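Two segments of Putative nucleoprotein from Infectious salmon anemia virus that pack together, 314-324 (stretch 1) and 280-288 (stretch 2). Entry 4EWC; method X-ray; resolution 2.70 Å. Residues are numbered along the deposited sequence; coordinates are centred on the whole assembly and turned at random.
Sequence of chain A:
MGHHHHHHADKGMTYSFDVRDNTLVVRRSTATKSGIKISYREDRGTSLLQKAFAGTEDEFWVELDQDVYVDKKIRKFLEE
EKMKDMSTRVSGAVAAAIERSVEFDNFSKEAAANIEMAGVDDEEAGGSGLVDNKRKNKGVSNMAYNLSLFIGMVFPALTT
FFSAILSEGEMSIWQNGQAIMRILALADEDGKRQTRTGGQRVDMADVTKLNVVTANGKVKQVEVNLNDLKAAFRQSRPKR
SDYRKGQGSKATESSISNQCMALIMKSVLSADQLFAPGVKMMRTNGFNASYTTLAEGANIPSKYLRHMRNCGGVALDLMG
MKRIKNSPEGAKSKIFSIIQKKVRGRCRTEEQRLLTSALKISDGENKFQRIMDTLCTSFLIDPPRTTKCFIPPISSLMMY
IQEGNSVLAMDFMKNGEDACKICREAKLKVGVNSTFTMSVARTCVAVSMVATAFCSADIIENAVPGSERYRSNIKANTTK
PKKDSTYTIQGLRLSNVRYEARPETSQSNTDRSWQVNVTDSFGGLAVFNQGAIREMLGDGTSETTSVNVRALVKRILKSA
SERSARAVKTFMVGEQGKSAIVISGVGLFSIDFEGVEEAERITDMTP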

# COMPACT_ATOMS: atom_id res chain seq x y z
N VAL A 314 -14.41 21.42 1.75
CA VAL A 314 -14.84 22.42 0.77
C VAL A 314 -16.15 22.11 0.02
O VAL A 314 -16.85 23.04 -0.40
CB VAL A 314 -13.65 22.80 -0.19
CG1 VAL A 314 -13.47 21.77 -1.28
CG2 VAL A 314 -13.81 24.20 -0.74
N ALA A 315 -16.51 20.83 -0.10
CA ALA A 315 -17.74 20.42 -0.78
C ALA A 315 -18.99 21.12 -0.25
O ALA A 315 -19.97 21.31 -0.98
CB ALA A 315 -17.92 18.91 -0.75
N LEU A 316 -18.97 21.49 1.02
CA LEU A 316 -20.10 22.16 1.63
C LEU A 316 -20.34 23.51 1.00
O LEU A 316 -21.49 23.87 0.72
CB LEU A 316 -19.87 22.32 3.14
CG LEU A 316 -19.81 21.04 3.98
CD1 LEU A 316 -19.61 21.41 5.42
CD2 LEU A 316 -21.07 20.19 3.82
N ASP A 317 -19.26 24.26 0.77
CA ASP A 317 -19.36 25.59 0.17
C ASP A 317 -19.75 25.52 -1.29
O ASP A 317 -20.48 26.36 -1.77
CB ASP A 317 -18.03 26.34 0.25
CG ASP A 317 -17.58 26.59 1.67
OD1 ASP A 317 -18.43 26.84 2.55
OD2 ASP A 317 -16.36 26.54 1.89
N LEU A 318 -19.24 24.51 -2.00
CA LEU A 318 -19.40 24.43 -3.43
C LEU A 318 -20.83 24.06 -3.74
O LEU A 318 -21.43 24.56 -4.69
CB LEU A 318 -18.44 23.41 -4.04
CG LEU A 318 -16.94 23.59 -3.78
CD1 LEU A 318 -16.15 22.39 -4.28
CD2 LEU A 318 -16.44 24.85 -4.42
N MSE A 319 -21.37 23.16 -2.93
CA MSE A 319 -22.73 22.69 -3.12
C MSE A 319 -23.66 23.85 -2.84
O MSE A 319 -24.70 24.01 -3.48
CB MSE A 319 -23.04 21.55 -2.15
CG MSE A 319 -22.47 20.21 -2.53
SE MSE A 319 -22.70 19.02 -0.99
CE MSE A 319 -24.53 19.53 -0.57
N GLY A 320 -23.29 24.64 -1.84
CA GLY A 320 -24.04 25.84 -1.51
C GLY A 320 -24.06 26.80 -2.70
O GLY A 320 -25.08 27.43 -2.98
N MSE A 321 -22.92 26.89 -3.38
CA MSE A 321 -22.76 27.78 -4.53
C MSE A 321 -23.55 27.30 -5.74
O MSE A 321 -24.07 28.11 -6.50
CB MSE A 321 -21.28 27.93 -4.90
CG MSE A 321 -20.53 28.96 -4.09
SE MSE A 321 -18.61 29.08 -4.50
CE MSE A 321 -18.78 29.77 -6.33
N LYS A 322 -23.62 25.98 -5.93
CA LYS A 322 -24.34 25.41 -7.07
C LYS A 322 -25.84 25.54 -6.86
O LYS A 322 -26.59 25.84 -7.80
CB LYS A 322 -23.93 23.94 -7.27
CG LYS A 322 -24.68 23.19 -8.35
CD LYS A 322 -24.30 21.71 -8.36
CE LYS A 322 -24.87 21.00 -9.56
NZ LYS A 322 -24.44 19.57 -9.64
N ARG A 323 -26.27 25.31 -5.62
CA ARG A 323 -27.69 25.31 -5.27
C ARG A 323 -28.27 26.70 -5.45
O ARG A 323 -29.36 26.87 -5.99
CB ARG A 323 -27.85 24.88 -3.82
CG ARG A 323 -29.27 24.96 -3.30
CD ARG A 323 -29.31 24.65 -1.81
NE ARG A 323 -28.52 23.46 -1.46
CZ ARG A 323 -28.94 22.20 -1.61
NH1 ARG A 323 -30.15 21.94 -2.11
NH2 ARG A 323 -28.15 21.19 -1.27
N ILE A 324 -27.52 27.69 -4.98
CA ILE A 324 -27.88 29.08 -5.14
C ILE A 324 -27.68 29.56 -6.59
O ILE A 324 -28.18 30.61 -6.98
CB ILE A 324 -27.05 29.96 -4.19
CG1 ILE A 324 -27.77 31.28 -3.92
CG2 ILE A 324 -25.65 30.17 -4.75
CD1 ILE A 324 -27.27 32.01 -2.69
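Stretch 2, residues 280-288: KMMRTNGFN

The packing of 280-288 on 314-324 is a mainly apolar contact between a helix and the end of another helix, closed at one margin by a lysine that hydrogen-bonds to a backbone carbonyl. It illustrates how a helix terminus, and not only a helix flank, can supply a docking surface. Stretch 2 begins as the last part of a helix, which runs in nearly the same direction as helix 315-324, at a crossing angle of 23°. The axes stay 11.9 Å apart at closest approach, so side chains must bridge the gap; the CA atoms of Met-319 and Asn-285 are 7.1 Å apart, those of Ala-315 and Met-282 8.5 Å.

After the helix, Gly-286 adopts positive phi (82/25) in a Schellman motif, with Phe-287 N hydrogen-bonded to Met-282 O (2.8 Å) and Gly-286 N to Arg-283 O (3.1 Å). Phe-287 then takes up an extended conformation (-103/144), and its CA-to-CB bond points toward stretch 1. Phe-287 CE1 lies 3.4 Å from Met-319 CG and 3.6 Å from Lys-322 CD, while Leu-318 O approaches the ring edge, 4.1 Å from Phe-287 CZ. Met-319, a selenomethionine like Met-281 and Met-282, is the hub: its SE lies 3.4 Å from Met-282 CE and 4.3 Å from Met-281 SE. Nearer the start of stretch 1, Ala-315 CB meets Met-282 SE at 4.1 Å.

The polar margin lies at the turn, where Lys-322 meets a backbone carbonyl. Lys-322, extended with all four chi angles t, lays its aliphatic chain beside Phe-287 and carries NZ to Asn-285 O, a hydrogen bond of 2.9 Å. Asn-285 is itself steadied by a hydrogen bond from its ND2 to Met-281 O (2.7 Å), and its OD1 lies 2.8 Å from Arg-323 NH2.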

# COMPACT_ATOMS: atom_id res chain seq x y z
N LYS A 280 -23.72 9.24 -1.51
CA LYS A 280 -25.11 9.49 -1.83
C LYS A 280 -25.44 10.97 -1.86
O LYS A 280 -26.19 11.42 -2.71
CB LYS A 280 -26.02 8.77 -0.83
CG LYS A 280 -27.50 9.01 -1.07
CD LYS A 280 -28.35 7.83 -0.60
CE LYS A 280 -29.84 8.08 -0.84
NZ LYS A 280 -30.16 8.34 -2.29
N MSE A 281 -24.88 11.74 -0.93
CA MSE A 281 -25.19 13.15 -0.85
C MSE A 281 -24.64 13.90 -2.05
O MSE A 281 -25.31 14.75 -2.62
CB MSE A 281 -24.63 13.76 0.43
CG MSE A 281 -24.69 15.27 0.45
SE MSE A 281 -23.65 15.97 1.92
CE MSE A 281 -22.61 14.35 2.28
N MSE A 282 -23.40 13.57 -2.42
CA MSE A 282 -22.78 14.21 -3.56
C MSE A 282 -23.58 13.88 -4.82
O MSE A 282 -23.88 14.78 -5.62
CB MSE A 282 -21.32 13.74 -3.71
CG MSE A 282 -20.47 13.99 -2.48
SE MSE A 282 -20.40 15.92 -2.19
CE MSE A 282 -21.20 15.97 -0.48
N ARG A 283 -23.94 12.60 -4.98
CA ARG A 283 -24.72 12.18 -6.15
C ARG A 283 -26.08 12.89 -6.23
O ARG A 283 -26.52 13.28 -7.31
CB ARG A 283 -24.89 10.66 -6.22
CG ARG A 283 -23.65 9.91 -6.73
CD ARG A 283 -23.83 8.40 -6.66
NE ARG A 283 -22.69 7.68 -7.25
CZ ARG A 283 -22.27 6.49 -6.84
NH1 ARG A 283 -22.88 5.87 -5.84
NH2 ARG A 283 -21.22 5.91 -7.43
N THR A 284 -26.71 13.09 -5.07
CA THR A 284 -28.03 13.70 -4.97
C THR A 284 -27.95 15.19 -5.26
O THR A 284 -28.96 15.82 -5.58
CB THR A 284 -28.60 13.49 -3.54
OG1 THR A 284 -28.65 12.09 -3.25
CG2 THR A 284 -29.99 14.06 -3.39
N ASN A 285 -26.76 15.75 -5.14
CA ASN A 285 -26.57 17.16 -5.43
C ASN A 285 -25.94 17.37 -6.80
O ASN A 285 -25.65 18.50 -7.20
CB ASN A 285 -25.74 17.84 -4.34
CG ASN A 285 -26.54 18.06 -3.07
OD1 ASN A 285 -26.91 19.19 -2.75
ND2 ASN A 285 -26.82 16.98 -2.34
N GLY A 286 -25.73 16.28 -7.53
CA GLY A 286 -25.24 16.35 -8.88
C GLY A 286 -23.74 16.51 -8.98
O GLY A 286 -23.22 17.04 -9.97
N PHE A 287 -23.03 16.05 -7.95
CA PHE A 287 -21.57 16.03 -8.00
C PHE A 287 -21.13 14.61 -8.27
O PHE A 287 -21.74 13.64 -7.81
CB PHE A 287 -20.97 16.50 -6.69
CG PHE A 287 -21.11 17.98 -6.46
CD1 PHE A 287 -22.33 18.53 -6.11
CD2 PHE A 287 -20.01 18.82 -6.55
CE1 PHE A 287 -22.46 19.87 -5.89
CE2 PHE A 287 -20.14 20.17 -6.32
CZ PHE A 287 -21.36 20.70 -6.00
N ASN A 288 -20.06 14.50 -9.05
CA ASN A 288 -19.43 13.22 -9.26
C ASN A 288 -19.05 12.61 -7.92
O ASN A 288 -18.51 13.29 -7.04
CB ASN A 288 -18.19 13.39 -10.12
CG ASN A 288 -17.65 12.07 -10.60
OD1 ASN A 288 -17.19 11.24 -9.80
ND2 ASN A 288 -17.69 11.86 -11.92